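Local coordinates for hypothetical protein (Geobacillus stearothermophilus, PDB 1U84) that is of unknown function but folds as a small all-helical domain of the DUF1871 family from a thermophilic bacterium, at residues 11-16 with 76-81; 21-26 with 62-67; 28-33 with 56-61; 45-50 with 70-75. All coordinates share one frame; numbering follows the deposited sequence.

Interaction 1 (11-16 with 76-81)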
loop_
_atom_site.group_PDB
_atom_site.type_symbol
_atom_site.label_atom_id
_atom_site.label_comp_id
_atom_site.label_asym_id
_atom_site.label_seq_id
_atom_site.Cartn_x
_atom_site.Cartn_y
_atom_site.Cartn_z
ATOM N N ARG A 11 -2.532 10.777 5.445
ATOM C CA ARG A 11 -2.646 11.391 4.109
ATOM C C ARG A 11 -1.402 11.074 3.280
ATOM O O ARG A 11 -1.504 10.784 2.069
ATOM C CB ARG A 11 -2.919 12.909 4.191
ATOM C CG ARG A 11 -4.339 13.236 4.630
ATOM C CD ARG A 11 -4.644 14.751 4.495
ATOM N NE ARG A 11 -3.649 15.610 5.139
ATOM C CZ ARG A 11 -3.727 16.064 6.391
ATOM N NH1 ARG A 11 -4.759 15.739 7.167
ATOM N NH2 ARG A 11 -2.759 16.848 6.875
ATOM N N LEU A 12 -0.237 11.126 3.928
ATOM C CA LEU A 12 1.031 10.838 3.244
ATOM C C LEU A 12 1.087 9.380 2.789
ATOM O O LEU A 12 1.432 9.078 1.634
ATOM C CB LEU A 12 2.212 11.164 4.156
ATOM C CG LEU A 12 3.567 11.257 3.479
ATOM C CD1 LEU A 12 3.504 12.186 2.256
ATOM C CD2 LEU A 12 4.538 11.766 4.517
ATOM N N LEU A 13 0.717 8.469 3.686
ATOM C CA LEU A 13 0.626 7.069 3.307
ATOM C C LEU A 13 -0.319 6.860 2.115
ATOM O O LEU A 13 0.016 6.162 1.168
ATOM C CB LEU A 13 0.153 6.184 4.477
ATOM C CG LEU A 13 1.155 6.063 5.621
ATOM C CD1 LEU A 13 0.433 5.578 6.846
ATOM C CD2 LEU A 13 2.298 5.108 5.249
ATOM N N LEU A 14 -1.498 7.451 2.180
ATOM C CA LEU A 14 -2.442 7.348 1.063
ATOM C C LEU A 14 -1.855 7.898 -0.240
ATOM O O LEU A 14 -2.055 7.304 -1.317
ATOM C CB LEU A 14 -3.794 8.004 1.359
ATOM C CG LEU A 14 -4.666 7.292 2.416
ATOM C CD1 LEU A 14 -5.794 8.207 2.876
ATOM C CD2 LEU A 14 -5.207 5.923 1.948
ATOM N N GLU A 15 -1.187 9.038 -0.161
ATOM C CA GLU A 15 -0.496 9.593 -1.344
ATOM C C GLU A 15 0.511 8.636 -1.945
ATOM O O GLU A 15 0.507 8.390 -3.161
ATOM C CB GLU A 15 0.161 10.929 -1.021
ATOM C CG GLU A 15 -0.812 12.079 -0.931
ATOM C CD GLU A 15 -0.136 13.344 -0.400
ATOM O OE1 GLU A 15 0.406 13.307 0.737
ATOM O OE2 GLU A 15 -0.155 14.373 -1.118
ATOM N N TRP A 16 1.353 8.060 -1.093
ATOM C CA TRP A 16 2.345 7.083 -1.547
ATOM C C TRP A 16 1.704 5.864 -2.195
ATOM O O TRP A 16 2.200 5.352 -3.200
ATOM C CB TRP A 16 3.209 6.640 -0.369
ATOM C CG TRP A 16 4.188 7.670 0.101
ATOM C CD1 TRP A 16 4.206 9.006 -0.199
ATOM C CD2 TRP A 16 5.231 7.460 1.052
ATOM N NE1 TRP A 16 5.250 9.623 0.443
ATOM C CE2 TRP A 16 5.881 8.697 1.240
ATOM C CE3 TRP A 16 5.710 6.335 1.733
ATOM C CZ2 TRP A 16 6.976 8.839 2.103
ATOM C CZ3 TRP A 16 6.791 6.487 2.605
ATOM C CH2 TRP A 16 7.421 7.728 2.765
ATOM N N ARG A 76 7.645 -2.222 2.461
ATOM C CA ARG A 76 8.801 -1.698 3.206
ATOM C C ARG A 76 8.790 -0.182 3.305
ATOM O O ARG A 76 9.036 0.373 4.369
ATOM C CB ARG A 76 10.125 -2.194 2.594
ATOM C CG ARG A 76 10.330 -3.654 2.907
ATOM C CD ARG A 76 11.591 -4.278 2.309
ATOM N NE ARG A 76 11.802 -5.596 2.915
ATOM C CZ ARG A 76 12.558 -6.572 2.397
ATOM N NH1 ARG A 76 13.173 -6.431 1.213
ATOM N NH2 ARG A 76 12.689 -7.717 3.070
ATOM N N ARG A 77 8.451 0.478 2.204
ATOM C CA ARG A 77 8.423 1.949 2.192
ATOM C C ARG A 77 7.357 2.495 3.148
ATOM O O ARG A 77 7.595 3.445 3.922
ATOM C CB ARG A 77 8.216 2.504 0.789
ATOM C CG ARG A 77 9.289 2.151 -0.267
ATOM C CD ARG A 77 10.737 2.331 0.236
ATOM N NE ARG A 77 11.742 1.789 -0.692
ATOM C CZ ARG A 77 11.915 0.493 -0.972
ATOM N NH1 ARG A 77 11.148 -0.430 -0.428
ATOM N NH2 ARG A 77 12.868 0.118 -1.821
ATOM N N LEU A 78 6.190 1.850 3.146
ATOM C CA LEU A 78 5.096 2.305 3.989
ATOM C C LEU A 78 5.412 2.109 5.466
ATOM O O LEU A 78 5.132 2.964 6.275
ATOM C CB LEU A 78 3.790 1.567 3.658
ATOM C CG LEU A 78 3.239 1.776 2.237
ATOM C CD1 LEU A 78 1.989 0.910 2.061
ATOM C CD2 LEU A 78 2.888 3.256 1.927
ATOM N N LEU A 79 5.985 0.961 5.792
ATOM C CA LEU A 79 6.322 0.694 7.185
ATOM C C LEU A 79 7.484 1.569 7.647
ATOM O O LEU A 79 7.524 1.957 8.828
ATOM C CB LEU A 79 6.652 -0.791 7.389
ATOM C CG LEU A 79 5.419 -1.704 7.322
ATOM C CD1 LEU A 79 5.772 -3.201 7.275
ATOM C CD2 LEU A 79 4.453 -1.431 8.465
ATOM N N GLU A 80 8.402 1.906 6.728
ATOM C CA GLU A 80 9.479 2.877 7.055
ATOM C C GLU A 80 8.904 4.217 7.476
ATOM O O GLU A 80 9.320 4.794 8.505
ATOM C CB GLU A 80 10.420 3.098 5.881
ATOM C CG GLU A 80 11.372 1.966 5.696
ATOM C CD GLU A 80 12.098 2.061 4.386
ATOM O OE1 GLU A 80 12.056 3.156 3.750
ATOM O OE2 GLU A 80 12.705 1.036 4.000
ATOM N N LEU A 81 7.906 4.692 6.733
ATOM C CA LEU A 81 7.224 5.933 7.120
ATOM C C LEU A 81 6.462 5.815 8.436
ATOM O O LEU A 81 6.557 6.689 9.285
ATOM C CB LEU A 81 6.302 6.424 6.012
ATOM C CG LEU A 81 5.512 7.695 6.352
ATOM C CD1 LEU A 81 6.412 8.842 6.786
ATOM C CD2 LEU A 81 4.631 8.091 5.189
#
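L81 meets three residues of the opposite helix at once, and W16 is the largest of them. Methyl CD2 of L81 sits over one face of the indole, 3.7 Å from the centroid of the six-membered ring of W16 and 12° off its normal, a CH-pi contact. The rim of the same ring is approached as well: CZ3 of W16 lies 3.4 Å from L81 CB, and the carbonyl O of R77 stands in the ring plane at its edge, 3.4 Å from W16 CZ3. The same methyl, L81 CD2, also touches L12 CD2 (3.7 Å) and L13 CD2 (3.8 Å), the L12 and L81 side chains crossing at about a right angle; L12 CG shares the indole face with it. L13 CD2 also packs on L78 CD2 at 3.8 Å. The first torsion of L81 sets CG anti to the backbone N (chi1 178°), and chi2 then places the methyls. An alanine at L81 would probably leave a gap beside the W16 face, where L12 and L13 would lose the CD2 methyl they share with it. Further out, helix 31-41 adds another layer, L38 touching L13, and V37 and V41 touching L78. The axes of the two short helical segments approach to 10.6 Å and run at 166°, which makes this an antiparallel pairing of the first and last helices of a four-helix fold.

Interaction 2 (21-26 with 62-67); sequences DPFGLG and FDEPIP
F23 and F62 each hold CG anti to the carbonyl carbon (chi1 -62° and -65°), and from these positions the two rings slide past each other in opposite directions. Their centroids are 5.0 Å apart with the planes at 59°, an oblique pairing: F23 CD2 stands over one face of F62, offset toward the rim, and F23 CE2 is 3.5 Å from F62 CD2. L25 meets F62 tip to tip, with its CD1 3.5 Å from F62 CE1. The E64 carboxylate brings OE1 to 3.0 Å from F23 CE1. I66 reaches F23 CZ with CG1 and touches P22 with its terminal methyl, I66 CD1 lying 3.5 Å from P22 CB. P22 and F23 are the central residues of a type I turn from D21 to G24, and the D21 carboxylate ties down what follows: D21 OD1 accepts from L25 N (2.7 Å) with its syn lone pair, and G26 N donates to D21 OD2 from above the carboxylate plane. An alanine at F62 would probably leave L25 CD1 without its partner and the F23 ring less well packed, with CB still touching F23 CE2. The contact joins the loop between helices 8-20 and 31-41 to the one between helices 47-62 and 68-85, with Y58 of helix 47-62 and Y30 just ahead of helix 31-41 both touching P22.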
loop_
_atom_site.group_PDB
_atom_site.type_symbol
_atom_site.label_atom_id
_atom_site.label_comp_id
_atom_site.label_asym_id
_atom_site.label_seq_id
_atom_site.Cartn_x
_atom_site.Cartn_y
_atom_site.Cartn_z
ATOM N N ASP A 21 0.905 3.417 -8.340
ATOM C CA ASP A 21 0.356 3.351 -9.709
ATOM C C ASP A 21 0.942 2.186 -10.541
ATOM O O ASP A 21 1.568 2.400 -11.606
ATOM C CB ASP A 21 0.506 4.711 -10.421
ATOM C CG ASP A 21 -0.288 4.785 -11.729
ATOM O OD1 ASP A 21 -1.090 3.858 -12.015
ATOM O OD2 ASP A 21 -0.096 5.777 -12.476
ATOM N N PRO A 22 0.739 0.943 -10.091
ATOM C CA PRO A 22 1.330 -0.229 -10.747
ATOM C C PRO A 22 0.835 -0.473 -12.161
ATOM O O PRO A 22 1.521 -1.137 -12.929
ATOM C CB PRO A 22 0.893 -1.389 -9.863
ATOM C CG PRO A 22 -0.352 -0.875 -9.175
ATOM C CD PRO A 22 -0.040 0.547 -8.894
ATOM N N PHE A 23 -0.320 0.088 -12.518
ATOM C CA PHE A 23 -0.863 -0.190 -13.857
ATOM C C PHE A 23 -0.922 1.053 -14.755
ATOM O O PHE A 23 -1.555 1.034 -15.817
ATOM C CB PHE A 23 -2.221 -0.885 -13.722
ATOM C CG PHE A 23 -2.137 -2.211 -13.027
ATOM C CD1 PHE A 23 -1.301 -3.215 -13.524
ATOM C CD2 PHE A 23 -2.853 -2.446 -11.854
ATOM C CE1 PHE A 23 -1.207 -4.463 -12.871
ATOM C CE2 PHE A 23 -2.757 -3.683 -11.184
ATOM C CZ PHE A 23 -1.917 -4.679 -11.695
ATOM N N GLY A 24 -0.273 2.138 -14.337
ATOM C CA GLY A 24 -0.207 3.344 -15.191
ATOM C C GLY A 24 -1.578 3.948 -15.454
ATOM O O GLY A 24 -1.924 4.330 -16.580
ATOM N N LEU A 25 -2.365 4.040 -14.392
ATOM C CA LEU A 25 -3.736 4.560 -14.460
ATOM C C LEU A 25 -3.889 5.964 -13.860
ATOM O O LEU A 25 -4.945 6.592 -13.962
ATOM C CB LEU A 25 -4.686 3.572 -13.726
ATOM C CG LEU A 25 -4.774 2.128 -14.239
ATOM C CD1 LEU A 25 -5.559 1.251 -13.247
ATOM C CD2 LEU A 25 -5.412 2.046 -15.628
ATOM N N GLY A 26 -2.811 6.465 -13.260
ATOM C CA GLY A 26 -2.806 7.736 -12.562
ATOM C C GLY A 26 -3.091 7.517 -11.086
ATOM O O GLY A 26 -3.798 6.572 -10.713
ATOM N N PHE A 62 -8.016 -5.774 -9.691
ATOM C CA PHE A 62 -7.611 -5.710 -11.102
ATOM C C PHE A 62 -7.547 -7.029 -11.829
ATOM O O PHE A 62 -7.300 -7.047 -13.029
ATOM C CB PHE A 62 -6.265 -4.980 -11.245
ATOM C CG PHE A 62 -6.334 -3.524 -10.846
ATOM C CD1 PHE A 62 -6.941 -2.591 -11.659
ATOM C CD2 PHE A 62 -5.867 -3.109 -9.597
ATOM C CE1 PHE A 62 -7.029 -1.245 -11.262
ATOM C CE2 PHE A 62 -5.917 -1.765 -9.216
ATOM C CZ PHE A 62 -6.533 -0.839 -10.024
ATOM N N ASP A 63 -7.810 -8.120 -11.118
ATOM C CA ASP A 63 -7.777 -9.473 -11.697
ATOM C C ASP A 63 -6.420 -9.736 -12.351
ATOM O O ASP A 63 -6.319 -10.199 -13.484
ATOM C CB ASP A 63 -8.979 -9.691 -12.635
ATOM C CG ASP A 63 -10.307 -9.742 -11.867
ATOM O OD1 ASP A 63 -10.364 -10.403 -10.811
ATOM O OD2 ASP A 63 -11.308 -9.144 -12.311
ATOM N N GLU A 64 -5.385 -9.369 -11.606
ATOM C CA GLU A 64 -3.990 -9.471 -12.024
ATOM C C GLU A 64 -3.136 -9.514 -10.765
ATOM O O GLU A 64 -3.264 -8.640 -9.912
ATOM C CB GLU A 64 -3.601 -8.243 -12.840
ATOM C CG GLU A 64 -3.826 -8.397 -14.325
ATOM C CD GLU A 64 -3.691 -7.089 -15.049
ATOM O OE1 GLU A 64 -3.154 -6.138 -14.445
ATOM O OE2 GLU A 64 -4.119 -6.992 -16.213
ATOM N N PRO A 65 -2.271 -10.535 -10.633
ATOM C CA PRO A 65 -1.385 -10.585 -9.471
ATOM C C PRO A 65 -0.108 -9.760 -9.706
ATOM O O PRO A 65 0.646 -10.032 -10.657
ATOM C CB PRO A 65 -1.071 -12.083 -9.350
ATOM C CG PRO A 65 -1.051 -12.547 -10.796
ATOM C CD PRO A 65 -2.109 -11.711 -11.514
ATOM N N ILE A 66 0.110 -8.740 -8.886
ATOM C CA ILE A 66 1.329 -7.960 -8.961
ATOM C C ILE A 66 2.412 -8.851 -8.344
ATOM O O ILE A 66 2.189 -9.453 -7.286
ATOM C CB ILE A 66 1.218 -6.602 -8.210
ATOM C CG1 ILE A 66 0.151 -5.715 -8.864
ATOM C CG2 ILE A 66 2.555 -5.914 -8.136
ATOM C CD1 ILE A 66 -0.085 -4.370 -8.205
ATOM N N PRO A 67 3.568 -8.953 -9.000
ATOM C CA PRO A 67 4.668 -9.754 -8.438
ATOM C C PRO A 67 4.914 -9.414 -6.968
ATOM O O PRO A 67 5.002 -8.233 -6.612
ATOM C CB PRO A 67 5.851 -9.328 -9.272
ATOM C CG PRO A 67 5.227 -9.084 -10.619
ATOM C CD PRO A 67 3.961 -8.332 -10.273
#

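Interaction 3 (28-33 with 56-61)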
loop_
_atom_site.group_PDB
_atom_site.type_symbol
_atom_site.label_atom_id
_atom_site.label_comp_id
_atom_site.label_asym_id
_atom_site.label_seq_id
_atom_site.Cartn_x
_atom_site.Cartn_y
_atom_site.Cartn_z
ATOM N N ASP A 28 -5.042 8.815 -9.005
ATOM C CA ASP A 28 -6.431 8.936 -8.530
ATOM C C ASP A 28 -7.300 7.706 -8.761
ATOM O O ASP A 28 -8.464 7.665 -8.348
ATOM C CB ASP A 28 -7.098 10.141 -9.216
ATOM C CG ASP A 28 -6.676 11.447 -8.624
ATOM O OD1 ASP A 28 -6.129 11.444 -7.506
ATOM O OD2 ASP A 28 -6.908 12.489 -9.271
ATOM N N ALA A 29 -6.757 6.697 -9.435
ATOM C CA ALA A 29 -7.534 5.533 -9.806
ATOM C C ALA A 29 -7.630 4.505 -8.672
ATOM O O ALA A 29 -8.258 3.448 -8.842
ATOM C CB ALA A 29 -6.928 4.869 -11.064
ATOM N N TYR A 30 -6.967 4.787 -7.546
ATOM C CA TYR A 30 -6.772 3.735 -6.513
ATOM C C TYR A 30 -7.273 4.071 -5.129
ATOM O O TYR A 30 -6.804 3.493 -4.143
ATOM C CB TYR A 30 -5.280 3.386 -6.394
ATOM C CG TYR A 30 -4.594 2.959 -7.686
ATOM C CD1 TYR A 30 -4.564 1.616 -8.074
ATOM C CD2 TYR A 30 -3.907 3.905 -8.460
ATOM C CE1 TYR A 30 -3.914 1.227 -9.248
ATOM C CE2 TYR A 30 -3.245 3.528 -9.642
ATOM C CZ TYR A 30 -3.208 2.201 -9.992
ATOM O OH TYR A 30 -2.540 1.849 -11.135
ATOM N N ASP A 31 -8.225 4.996 -5.014
ATOM C CA ASP A 31 -8.658 5.433 -3.669
ATOM C C ASP A 31 -9.175 4.291 -2.808
ATOM O O ASP A 31 -8.915 4.257 -1.586
ATOM C CB ASP A 31 -9.736 6.525 -3.763
ATOM C CG ASP A 31 -9.215 7.823 -4.340
ATOM O OD1 ASP A 31 -7.980 8.030 -4.420
ATOM O OD2 ASP A 31 -10.066 8.655 -4.695
ATOM N N VAL A 32 -9.886 3.348 -3.416
ATOM C CA VAL A 32 -10.467 2.213 -2.671
ATOM C C VAL A 32 -9.318 1.319 -2.150
ATOM O O VAL A 32 -9.249 0.971 -0.959
ATOM C CB VAL A 32 -11.418 1.439 -3.576
ATOM C CG1 VAL A 32 -11.848 0.119 -2.937
ATOM C CG2 VAL A 32 -12.625 2.318 -3.889
ATOM N N GLU A 33 -8.397 0.998 -3.061
ATOM C CA GLU A 33 -7.298 0.105 -2.734
ATOM C C GLU A 33 -6.346 0.762 -1.737
ATOM O O GLU A 33 -5.868 0.083 -0.799
ATOM C CB GLU A 33 -6.573 -0.297 -4.026
ATOM C CG GLU A 33 -7.446 -1.126 -4.991
ATOM C CD GLU A 33 -8.564 -0.339 -5.630
ATOM O OE1 GLU A 33 -8.365 0.856 -5.942
ATOM O OE2 GLU A 33 -9.650 -0.920 -5.835
ATOM N N SER A 56 -3.048 -9.165 -2.400
ATOM C CA SER A 56 -4.451 -9.627 -2.444
ATOM C C SER A 56 -5.433 -8.524 -2.812
ATOM O O SER A 56 -6.365 -8.729 -3.628
ATOM C CB SER A 56 -4.841 -10.285 -1.115
ATOM O OG SER A 56 -3.973 -11.379 -0.837
ATOM N N ILE A 57 -5.229 -7.353 -2.198
ATOM C CA ILE A 57 -6.059 -6.163 -2.448
ATOM C C ILE A 57 -6.053 -5.827 -3.948
ATOM O O ILE A 57 -7.111 -5.593 -4.569
ATOM C CB ILE A 57 -5.573 -4.943 -1.576
ATOM C CG1 ILE A 57 -5.940 -5.174 -0.099
ATOM C CG2 ILE A 57 -6.182 -3.644 -2.125
ATOM C CD1 ILE A 57 -5.192 -4.307 0.878
ATOM N N TYR A 58 -4.858 -5.809 -4.536
ATOM C CA TYR A 58 -4.727 -5.378 -5.932
ATOM C C TYR A 58 -5.117 -6.495 -6.878
ATOM O O TYR A 58 -5.651 -6.199 -7.951
ATOM C CB TYR A 58 -3.309 -4.832 -6.234
ATOM C CG TYR A 58 -3.145 -3.397 -5.821
ATOM C CD1 TYR A 58 -3.058 -3.037 -4.466
ATOM C CD2 TYR A 58 -3.051 -2.389 -6.770
ATOM C CE1 TYR A 58 -2.933 -1.708 -4.086
ATOM C CE2 TYR A 58 -2.894 -1.046 -6.398
ATOM C CZ TYR A 58 -2.839 -0.711 -5.035
ATOM O OH TYR A 58 -2.715 0.611 -4.634
ATOM N N GLU A 59 -4.900 -7.753 -6.480
ATOM C CA GLU A 59 -5.375 -8.861 -7.318
ATOM C C GLU A 59 -6.918 -8.869 -7.374
ATOM O O GLU A 59 -7.497 -9.095 -8.440
ATOM C CB GLU A 59 -4.852 -10.203 -6.846
ATOM C CG GLU A 59 -5.225 -11.286 -7.838
ATOM C CD GLU A 59 -4.642 -12.627 -7.495
ATOM O OE1 GLU A 59 -3.993 -12.755 -6.426
ATOM O OE2 GLU A 59 -4.845 -13.566 -8.305
ATOM N N PHE A 60 -7.583 -8.620 -6.241
ATOM C CA PHE A 60 -9.047 -8.537 -6.271
ATOM C C PHE A 60 -9.472 -7.406 -7.204
ATOM O O PHE A 60 -10.411 -7.568 -8.020
ATOM C CB PHE A 60 -9.683 -8.277 -4.910
ATOM C CG PHE A 60 -11.162 -8.037 -4.999
ATOM C CD1 PHE A 60 -12.018 -9.099 -5.267
ATOM C CD2 PHE A 60 -11.696 -6.758 -4.891
ATOM C CE1 PHE A 60 -13.406 -8.903 -5.385
ATOM C CE2 PHE A 60 -13.093 -6.543 -5.002
ATOM C CZ PHE A 60 -13.935 -7.628 -5.253
ATOM N N ALA A 61 -8.814 -6.258 -7.055
ATOM C CA ALA A 61 -9.246 -5.039 -7.739
ATOM C C ALA A 61 -9.089 -5.122 -9.247
ATOM O O ALA A 61 -9.885 -4.547 -9.968
ATOM C CB ALA A 61 -8.501 -3.808 -7.226
#
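The start of helix 31-41 packs here against the C-terminal half of helix 47-62, a buried helix-helix junction of the all-helical fold, with Y30 at the N-cap position of the first helix. Y58 touches both Y30 and E33. Methylene CB of E33 sits over one face of the Y58 ring, 4.2 Å from its centroid and 27° off the normal, a CH-pi contact. The two tyrosines meet obliquely, their planes at 34° and their side chains crossing at about a right angle; the nearest approach is 3.6 Å, from Y30 CD1 to Y58 CE2. Backbones come closest where E33 faces I57, 6.4 Å between the CA atoms, and there E33 CB lies 3.9 Å from I57 CG2. Beyond CG the E33 chain bends, its CD turned by a chi2 of 70°, and E33 OE2 lies 3.4 Å from A61 CB. The hydroxyl of Y30 is engaged elsewhere, in hydrogen bonds with the D21 carboxylate and F23 N of the preceding loop. W20 adds an edge-to-face partner to Y58, and V37 also touches that ring. The contact is thus carried by carbon: E33 contributes mainly its aliphatic part, while its charged end rests beside a methyl. Since the Y30 hydroxyl is anchored through D21 and F23, the ring that Y58 packs on is probably well fixed in position.

Interaction 4 (45-50 with 70-75); sequences EDARTL and HCLKLA
A75, L72 and A47 bury more surface here than any other residues of the two segments. The methyl of A75 faces the first turn of helix 47-62, with its CB 3.5 Å from the carbonyl O of A47 and 3.8 Å from L50 CG. L72, one turn earlier, holds CG anti to the backbone N (chi1 -174°). Its CD1 methyl lies 3.8 Å from A47 CB and 3.7 Å from A47 O. L50 adds CD2, 3.8 Å from the carbonyl O of A75. D46 fixes the start of helix 47-62 as its N-cap: D46 OD2 accepts from T49 N, met above the carboxylate plane, and from T49 OG1 through its anti lone pair. Between the segments the contact is apolar, resting on carbon meeting carbon among A47, L50, L72 and A75, with the carbonyl oxygens of A47 and A75 as van der Waals neighbours. The small side chains of A47 and A75 go with the close backbones, their CA atoms being 5.2 Å apart.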
loop_
_atom_site.group_PDB
_atom_site.type_symbol
_atom_site.label_atom_id
_atom_site.label_comp_id
_atom_site.label_asym_id
_atom_site.label_seq_id
_atom_site.Cartn_x
_atom_site.Cartn_y
_atom_site.Cartn_z
ATOM N N GLU A 45 3.502 -4.917 11.677
ATOM C CA GLU A 45 4.781 -4.201 11.542
ATOM C C GLU A 45 5.720 -4.935 10.575
ATOM O O GLU A 45 6.881 -4.556 10.423
ATOM C CB GLU A 45 5.489 -4.087 12.902
ATOM C CG GLU A 45 4.654 -3.559 14.086
ATOM C CD GLU A 45 4.090 -2.158 13.917
ATOM O OE1 GLU A 45 4.649 -1.354 13.154
ATOM O OE2 GLU A 45 3.067 -1.867 14.588
ATOM N N ASP A 46 5.197 -5.975 9.933
ATOM C CA ASP A 46 6.006 -6.897 9.145
ATOM C C ASP A 46 5.802 -6.671 7.633
ATOM O O ASP A 46 4.677 -6.804 7.146
ATOM C CB ASP A 46 5.628 -8.336 9.477
ATOM C CG ASP A 46 6.454 -9.349 8.692
ATOM O OD1 ASP A 46 7.699 -9.365 8.789
ATOM O OD2 ASP A 46 5.822 -10.142 7.988
ATOM N N ALA A 47 6.885 -6.353 6.941
ATOM C CA ALA A 47 6.781 -6.067 5.515
ATOM C C ALA A 47 6.201 -7.280 4.750
ATOM O O ALA A 47 5.393 -7.097 3.817
ATOM C CB ALA A 47 8.103 -5.636 4.954
ATOM N N ARG A 48 6.622 -8.511 5.070
ATOM C CA ARG A 48 6.073 -9.684 4.345
ATOM C C ARG A 48 4.562 -9.801 4.456
ATOM O O ARG A 48 3.869 -10.069 3.470
ATOM C CB ARG A 48 6.729 -11.013 4.799
ATOM C CG ARG A 48 8.151 -11.225 4.319
ATOM C CD ARG A 48 8.832 -12.415 5.050
ATOM N NE ARG A 48 10.286 -12.423 4.809
ATOM C CZ ARG A 48 10.974 -13.479 4.392
ATOM N NH1 ARG A 48 10.333 -14.619 4.200
ATOM N NH2 ARG A 48 12.299 -13.394 4.205
ATOM N N THR A 49 4.065 -9.630 5.679
ATOM C CA THR A 49 2.648 -9.712 5.980
ATOM C C THR A 49 1.904 -8.621 5.197
ATOM O O THR A 49 0.909 -8.896 4.530
ATOM C CB THR A 49 2.388 -9.575 7.496
ATOM O OG1 THR A 49 3.076 -10.642 8.195
ATOM C CG2 THR A 49 0.906 -9.665 7.781
ATOM N N LEU A 50 2.420 -7.396 5.266
ATOM C CA LEU A 50 1.781 -6.273 4.570
ATOM C C LEU A 50 1.809 -6.474 3.061
ATOM O O LEU A 50 0.820 -6.178 2.376
ATOM C CB LEU A 50 2.428 -4.937 4.956
ATOM C CG LEU A 50 1.891 -3.675 4.268
ATOM C CD1 LEU A 50 0.389 -3.529 4.448
ATOM C CD2 LEU A 50 2.654 -2.425 4.776
ATOM N N HIS A 70 7.495 -6.704 -5.966
ATOM C CA HIS A 70 7.009 -5.331 -6.191
ATOM C C HIS A 70 6.144 -4.884 -4.982
ATOM O O HIS A 70 6.328 -3.780 -4.490
ATOM C CB HIS A 70 6.216 -5.228 -7.507
ATOM C CG HIS A 70 6.131 -3.837 -8.036
ATOM N ND1 HIS A 70 7.226 -3.174 -8.541
ATOM C CD2 HIS A 70 5.083 -2.992 -8.171
ATOM C CE1 HIS A 70 6.861 -1.974 -8.950
ATOM N NE2 HIS A 70 5.570 -1.832 -8.721
ATOM N N CYS A 71 5.191 -5.725 -4.566
ATOM C CA CYS A 71 4.411 -5.491 -3.327
ATOM C C CYS A 71 5.323 -5.275 -2.112
ATOM O O CYS A 71 5.065 -4.388 -1.297
ATOM C CB CYS A 71 3.456 -6.636 -3.077
ATOM S SG CYS A 71 2.256 -6.815 -4.455
ATOM N N LEU A 72 6.373 -6.092 -1.993
ATOM C CA LEU A 72 7.263 -6.004 -0.830
ATOM C C LEU A 72 8.010 -4.668 -0.739
ATOM O O LEU A 72 8.141 -4.139 0.363
ATOM C CB LEU A 72 8.240 -7.192 -0.815
ATOM C CG LEU A 72 9.135 -7.342 0.399
ATOM C CD1 LEU A 72 8.331 -7.547 1.671
ATOM C CD2 LEU A 72 10.044 -8.527 0.131
ATOM N N LYS A 73 8.482 -4.108 -1.869
ATOM C CA LYS A 73 9.123 -2.792 -1.838
ATOM C C LYS A 73 8.156 -1.745 -1.315
ATOM O O LYS A 73 8.508 -0.929 -0.459
ATOM C CB LYS A 73 9.686 -2.376 -3.204
ATOM C CG LYS A 73 11.014 -3.006 -3.528
ATOM C CD LYS A 73 11.451 -2.582 -4.938
ATOM C CE LYS A 73 12.664 -3.403 -5.392
ATOM N NZ LYS A 73 13.119 -2.885 -6.729
ATOM N N LEU A 74 6.918 -1.777 -1.805
ATOM C CA LEU A 74 5.948 -0.828 -1.321
ATOM C C LEU A 74 5.722 -1.020 0.178
ATOM O O LEU A 74 5.728 -0.058 0.927
ATOM C CB LEU A 74 4.633 -0.915 -2.106
ATOM C CG LEU A 74 3.560 0.014 -1.515
ATOM C CD1 LEU A 74 3.894 1.488 -1.623
ATOM C CD2 LEU A 74 2.225 -0.259 -2.181
ATOM N N ALA A 75 5.501 -2.261 0.598
ATOM C CA ALA A 75 5.260 -2.507 2.025
ATOM C C ALA A 75 6.402 -1.965 2.877
ATOM O O ALA A 75 6.173 -1.391 3.922
ATOM C CB ALA A 75 5.098 -3.997 2.268
#

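Overall arrangement
The four contacts tie all four helices of one compact chain together. Interactions 1 and 4 both use helix 68-85, with centres 11 Å apart, and touch directly: L79 CD1 lies 3.4 Å from A47 N, and R76 CG packs on A47 CB. Interactions 2 and 3 adjoin on the same side of the chain's centre, 8 Å between centres, linked by a probable hydrogen bond of 2.6 Å between Y30 OH and D21 OD1. Interactions 2 and 4 meet only at I66 and C71, whereas interactions 1 and 3 lie on opposite sides of the centre without touching. No active site is known; a bound 1,2-ethanediol, probably from the crystallisation liquor, sits about 4 Å from the W16 side chain in interaction 1.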